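Local coordinates for salivary cystatin-L (PDB 4ZM8), which inhibits host papain-like cysteine proteases, chiefly cathepsins L and S, suppressing host immunity and helping the tick to feed, at the interface of chains A and B. Numbering follows the deposited sequence. Chains: chain A/B, Putative secreted cystatin.

Contact 1 and contact 2 are neighbouring parts of one two-fold symmetric interface, their C-alpha centres about 12 Å apart, and they share B:Thr42. Chain A supplies strand 45-68 to both. Chain B brings helix 17-31 and B:Val46, near the start of its own long strand 45-68, to contact 1, and strand 39-43 to both. Both contacts belong to a cystatin unit assembled from pieces of two chains, as expected of a domain swap. A:Gly5, the reactive site by similarity, lies about 27 Å from the centre of contact 1 and about 32 Å from that of contact 2. The dimer forms in vitro but probably not in vivo.

Contact 1: the interface of chains A and B. Residues chain A 61, 63-65, 94, 109; chain B 22-23, 26-27, 42, 46.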
# COMPACT_ATOMS: atom_id res chain seq x y z
N LEU A 61 -11.45 8.69 -6.17
CA LEU A 61 -12.80 9.02 -6.61
C LEU A 61 -13.58 9.83 -5.58
O LEU A 61 -13.64 9.49 -4.40
CB LEU A 61 -13.57 7.75 -6.94
CG LEU A 61 -12.83 6.88 -7.97
CD1 LEU A 61 -13.66 5.70 -8.39
CD2 LEU A 61 -12.42 7.70 -9.17
N LEU A 63 -17.40 10.65 -4.91
CA LEU A 63 -18.66 10.08 -5.36
C LEU A 63 -19.85 10.54 -4.57
O LEU A 63 -19.76 10.76 -3.36
CB LEU A 63 -18.61 8.55 -5.29
CG LEU A 63 -17.53 7.87 -6.10
CD1 LEU A 63 -17.67 6.37 -5.92
CD2 LEU A 63 -17.64 8.28 -7.56
N LYS A 64 -20.98 10.64 -5.26
CA LYS A 64 -22.29 10.66 -4.61
C LYS A 64 -22.80 9.22 -4.57
O LYS A 64 -22.91 8.57 -5.60
CB LYS A 64 -23.27 11.56 -5.37
CG LYS A 64 -22.96 13.04 -5.30
CD LYS A 64 -23.20 13.57 -3.90
CE LYS A 64 -22.82 15.04 -3.82
NZ LYS A 64 -23.36 15.83 -4.98
N VAL A 65 -23.09 8.73 -3.37
CA VAL A 65 -23.48 7.34 -3.19
C VAL A 65 -24.94 7.24 -2.70
O VAL A 65 -25.40 8.07 -1.94
CB VAL A 65 -22.51 6.66 -2.20
CG1 VAL A 65 -22.92 5.24 -1.91
CG2 VAL A 65 -21.13 6.67 -2.79
N THR A 94 -12.65 7.50 -2.15
CA THR A 94 -12.03 6.19 -2.20
C THR A 94 -10.94 6.16 -3.24
O THR A 94 -11.03 6.84 -4.27
CB THR A 94 -13.07 5.07 -2.51
OG1 THR A 94 -12.51 3.79 -2.21
CG2 THR A 94 -13.52 5.10 -3.97
N PHE A 109 -14.07 3.35 1.66
CA PHE A 109 -14.85 4.57 1.46
C PHE A 109 -14.85 5.49 2.68
O PHE A 109 -15.43 5.16 3.73
CB PHE A 109 -16.30 4.21 1.10
CG PHE A 109 -16.52 3.96 -0.36
CD1 PHE A 109 -15.64 3.18 -1.09
CD2 PHE A 109 -17.60 4.51 -1.01
CE1 PHE A 109 -15.83 2.95 -2.44
CE2 PHE A 109 -17.81 4.28 -2.36
CZ PHE A 109 -16.91 3.50 -3.08
N LEU B 22 -15.54 2.12 -13.21
CA LEU B 22 -14.64 1.89 -12.08
C LEU B 22 -15.22 2.40 -10.75
O LEU B 22 -14.89 1.91 -9.67
CB LEU B 22 -13.32 2.57 -12.37
CG LEU B 22 -12.07 2.08 -11.70
CD1 LEU B 22 -12.13 0.57 -11.63
CD2 LEU B 22 -10.94 2.55 -12.56
N ALA B 23 -16.09 3.41 -10.85
CA ALA B 23 -16.77 3.93 -9.68
C ALA B 23 -17.79 2.92 -9.21
O ALA B 23 -17.98 2.71 -8.01
CB ALA B 23 -17.43 5.25 -9.99
N ALA B 26 -16.05 -0.14 -7.53
CA ALA B 26 -15.65 0.23 -6.18
C ALA B 26 -16.82 0.26 -5.20
O ALA B 26 -16.68 -0.14 -4.04
CB ALA B 26 -14.97 1.58 -6.21
N THR B 27 -17.96 0.74 -5.66
CA THR B 27 -19.09 1.00 -4.77
C THR B 27 -19.85 -0.28 -4.46
O THR B 27 -20.26 -0.50 -3.32
CB THR B 27 -20.05 2.04 -5.38
OG1 THR B 27 -19.30 3.20 -5.74
CG2 THR B 27 -21.15 2.41 -4.41
N THR B 42 -24.89 2.28 -4.77
CA THR B 42 -24.52 2.54 -6.14
C THR B 42 -24.06 3.97 -6.33
O THR B 42 -24.00 4.75 -5.39
CB THR B 42 -25.67 2.26 -7.13
OG1 THR B 42 -25.17 2.27 -8.48
CG2 THR B 42 -26.76 3.31 -6.98
N VAL B 46 -20.38 10.64 -10.22
CA VAL B 46 -18.96 10.84 -10.12
C VAL B 46 -18.71 12.34 -9.99
O VAL B 46 -19.01 13.12 -10.90
CB VAL B 46 -18.22 10.28 -11.34
CG1 VAL B 46 -16.71 10.38 -11.14
CG2 VAL B 46 -18.65 8.85 -11.58
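A:Leu61, A:Leu63 and A:Phe109 pack against B:Ala23, B:Ala26 and B:Thr27 in a domain-swapped interface that rebuilds the cystatin fold, the helix of one chain lying across the sheet of the other and joining the two into a dimer. The long strand 45-68 of each chain continues unbroken through the segment that makes a hairpin in monomeric cystatins, and an antiparallel bridge pairs A:Leu63 with B:Val46.

The contact is largely apolar. A:Leu61 touches the helix with one branch, CD1 lying 3.8 Å from CA of B:Ala23. A:Leu63 spreads two methyls over different partners: CD2 touches both CB of B:Ala23 and CA of B:Val46, the two lying at roughly a right angle about it, 3.9 Å from the latter, while CD1 slides alongside B:Thr27. Its CG stands anti to the carbonyl carbon (chi1 -59°), which points CD1 at the helix and leaves CD2 against both the helix and the neighbouring strand.

The ring of A:Phe109 crosses the B:Thr27 side chain at about a right angle and meets the helix with its far rim. CZ is 3.7 Å from CA of B:Thr27, and CE1 is 3.6 Å from the carbonyl oxygen of B:Ala26. B:Thr27 turns its hydroxyl back on its own helix, where OG1 donates to the B:Ala23 carbonyl O at 2.7 Å, tilted 29° from the carbonyl plane; this satisfies the hydroxyl proton amid the carbon contacts. Its CG2 meets CG1 of A:Val65 tip to tip.

Contact 2: the interface of chains A and B. Residues chain A 66-68, 70, 72, 76; chain B 39-42.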
# COMPACT_ATOMS: atom_id res chain seq x y z
N ALA A 66 -25.66 6.23 -3.17
CA ALA A 66 -27.05 6.01 -2.78
C ALA A 66 -27.43 4.52 -2.76
O ALA A 66 -26.95 3.75 -3.60
CB ALA A 66 -27.98 6.77 -3.71
N GLU A 67 -28.27 4.14 -1.79
CA GLU A 67 -28.79 2.78 -1.68
C GLU A 67 -29.42 2.40 -3.03
O GLU A 67 -30.11 3.21 -3.64
CB GLU A 67 -29.80 2.67 -0.52
CG GLU A 67 -30.37 1.26 -0.23
CD GLU A 67 -31.19 1.16 1.07
OE1 GLU A 67 -31.74 0.08 1.37
OE2 GLU A 67 -31.29 2.17 1.81
N SER A 68 -29.13 1.20 -3.52
CA SER A 68 -29.66 0.79 -4.84
C SER A 68 -30.89 -0.08 -4.71
O SER A 68 -31.32 -0.46 -3.62
CB SER A 68 -28.61 0.05 -5.65
OG SER A 68 -28.31 -1.17 -5.01
N CYS A 70 -31.12 -3.12 -5.69
CA CYS A 70 -30.71 -4.52 -5.59
C CYS A 70 -30.28 -5.02 -4.21
O CYS A 70 -29.54 -4.35 -3.48
CB CYS A 70 -29.58 -4.78 -6.58
SG CYS A 70 -29.98 -4.34 -8.26
N LEU A 72 -28.18 -7.52 -1.66
CA LEU A 72 -26.81 -8.02 -1.63
C LEU A 72 -26.73 -9.49 -2.01
O LEU A 72 -25.73 -9.98 -2.55
CB LEU A 72 -26.26 -7.92 -0.22
CG LEU A 72 -25.94 -6.50 0.26
CD1 LEU A 72 -25.62 -6.49 1.72
CD2 LEU A 72 -24.78 -5.98 -0.53
N TYR A 76 -24.77 -7.69 -8.69
CA TYR A 76 -24.77 -6.27 -9.03
C TYR A 76 -24.64 -6.04 -10.53
O TYR A 76 -23.87 -6.72 -11.21
CB TYR A 76 -23.64 -5.54 -8.31
CG TYR A 76 -23.63 -4.06 -8.60
CD1 TYR A 76 -24.42 -3.18 -7.86
CD2 TYR A 76 -22.86 -3.53 -9.63
CE1 TYR A 76 -24.43 -1.83 -8.13
CE2 TYR A 76 -22.86 -2.18 -9.91
CZ TYR A 76 -23.65 -1.33 -9.16
OH TYR A 76 -23.66 0.02 -9.42
N HIS B 39 -28.88 -3.90 0.95
CA HIS B 39 -28.73 -3.58 -0.47
C HIS B 39 -27.32 -3.13 -0.84
O HIS B 39 -26.62 -2.53 -0.02
CB HIS B 39 -29.70 -2.46 -0.88
CG HIS B 39 -31.14 -2.86 -0.82
ND1 HIS B 39 -31.83 -2.99 0.37
CD2 HIS B 39 -32.02 -3.16 -1.81
CE1 HIS B 39 -33.08 -3.36 0.11
NE2 HIS B 39 -33.22 -3.46 -1.20
N PHE B 40 -26.92 -3.42 -2.08
CA PHE B 40 -25.81 -2.71 -2.69
C PHE B 40 -26.02 -1.19 -2.67
O PHE B 40 -27.14 -0.70 -2.88
CB PHE B 40 -25.60 -3.14 -4.13
CG PHE B 40 -25.14 -4.55 -4.29
CD1 PHE B 40 -23.83 -4.89 -4.00
CD2 PHE B 40 -26.01 -5.53 -4.77
CE1 PHE B 40 -23.40 -6.19 -4.16
CE2 PHE B 40 -25.58 -6.84 -4.93
CZ PHE B 40 -24.27 -7.17 -4.63
N ASP B 41 -24.94 -0.45 -2.42
CA ASP B 41 -24.87 0.97 -2.71
C ASP B 41 -24.52 1.15 -4.18
O ASP B 41 -23.91 0.26 -4.78
CB ASP B 41 -23.82 1.64 -1.84
CG ASP B 41 -24.39 2.15 -0.56
OD1 ASP B 41 -25.61 2.46 -0.57
OD2 ASP B 41 -23.65 2.25 0.44
N THR B 42 -24.89 2.28 -4.77
CA THR B 42 -24.52 2.54 -6.14
C THR B 42 -24.06 3.97 -6.33
O THR B 42 -24.00 4.75 -5.39
CB THR B 42 -25.67 2.26 -7.13
OG1 THR B 42 -25.17 2.27 -8.48
CG2 THR B 42 -26.76 3.31 -6.98
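A:Tyr76 lies against B:Phe40 and B:Thr42 where strand 39-43 of chain B docks antiparallel along the end of strand 45-68 of chain A, extending a cystatin sheet across the two chains. With CG anti to its backbone N (chi1 -178°), the tyrosine crosses B:Phe40 obliquely and meets B:Thr42 at about a right angle. CB sits over the centre of one face of the B:Phe40 ring, and CD1 approaches CG of that ring at 3.9 Å; the two rings meet edge to face, their planes 68° apart. Further out, CE1 passes the carbonyl O of B:Asp41 at 4.0 Å. At the tip, the phenolic OH hydrogen-bonds OG1 of B:Thr42 (2.9 Å), which lies in the plane of the tyrosine ring.

A:Leu72 closes the opposite face of B:Phe40, its CD2 3.9 Å from the ring centroid and offset toward the rim, so the phenyl group is clamped on both sides.

Backbone bonds set the register: A:Ala66 N donates to B:Thr42 O, and B:Thr42 N to A:Ala66 O (2.8 Å). B:Phe40 O is gripped twice by A:Ser68, by its N at 2.8 Å and by its hydroxyl OG from above the carbonyl plane. Beside them, the extended A:Glu67 side chain brings CG to 3.8 Å from CB of B:His39.

The site anchors the exchanged segment in a dimer predicted to be inactive against target proteases.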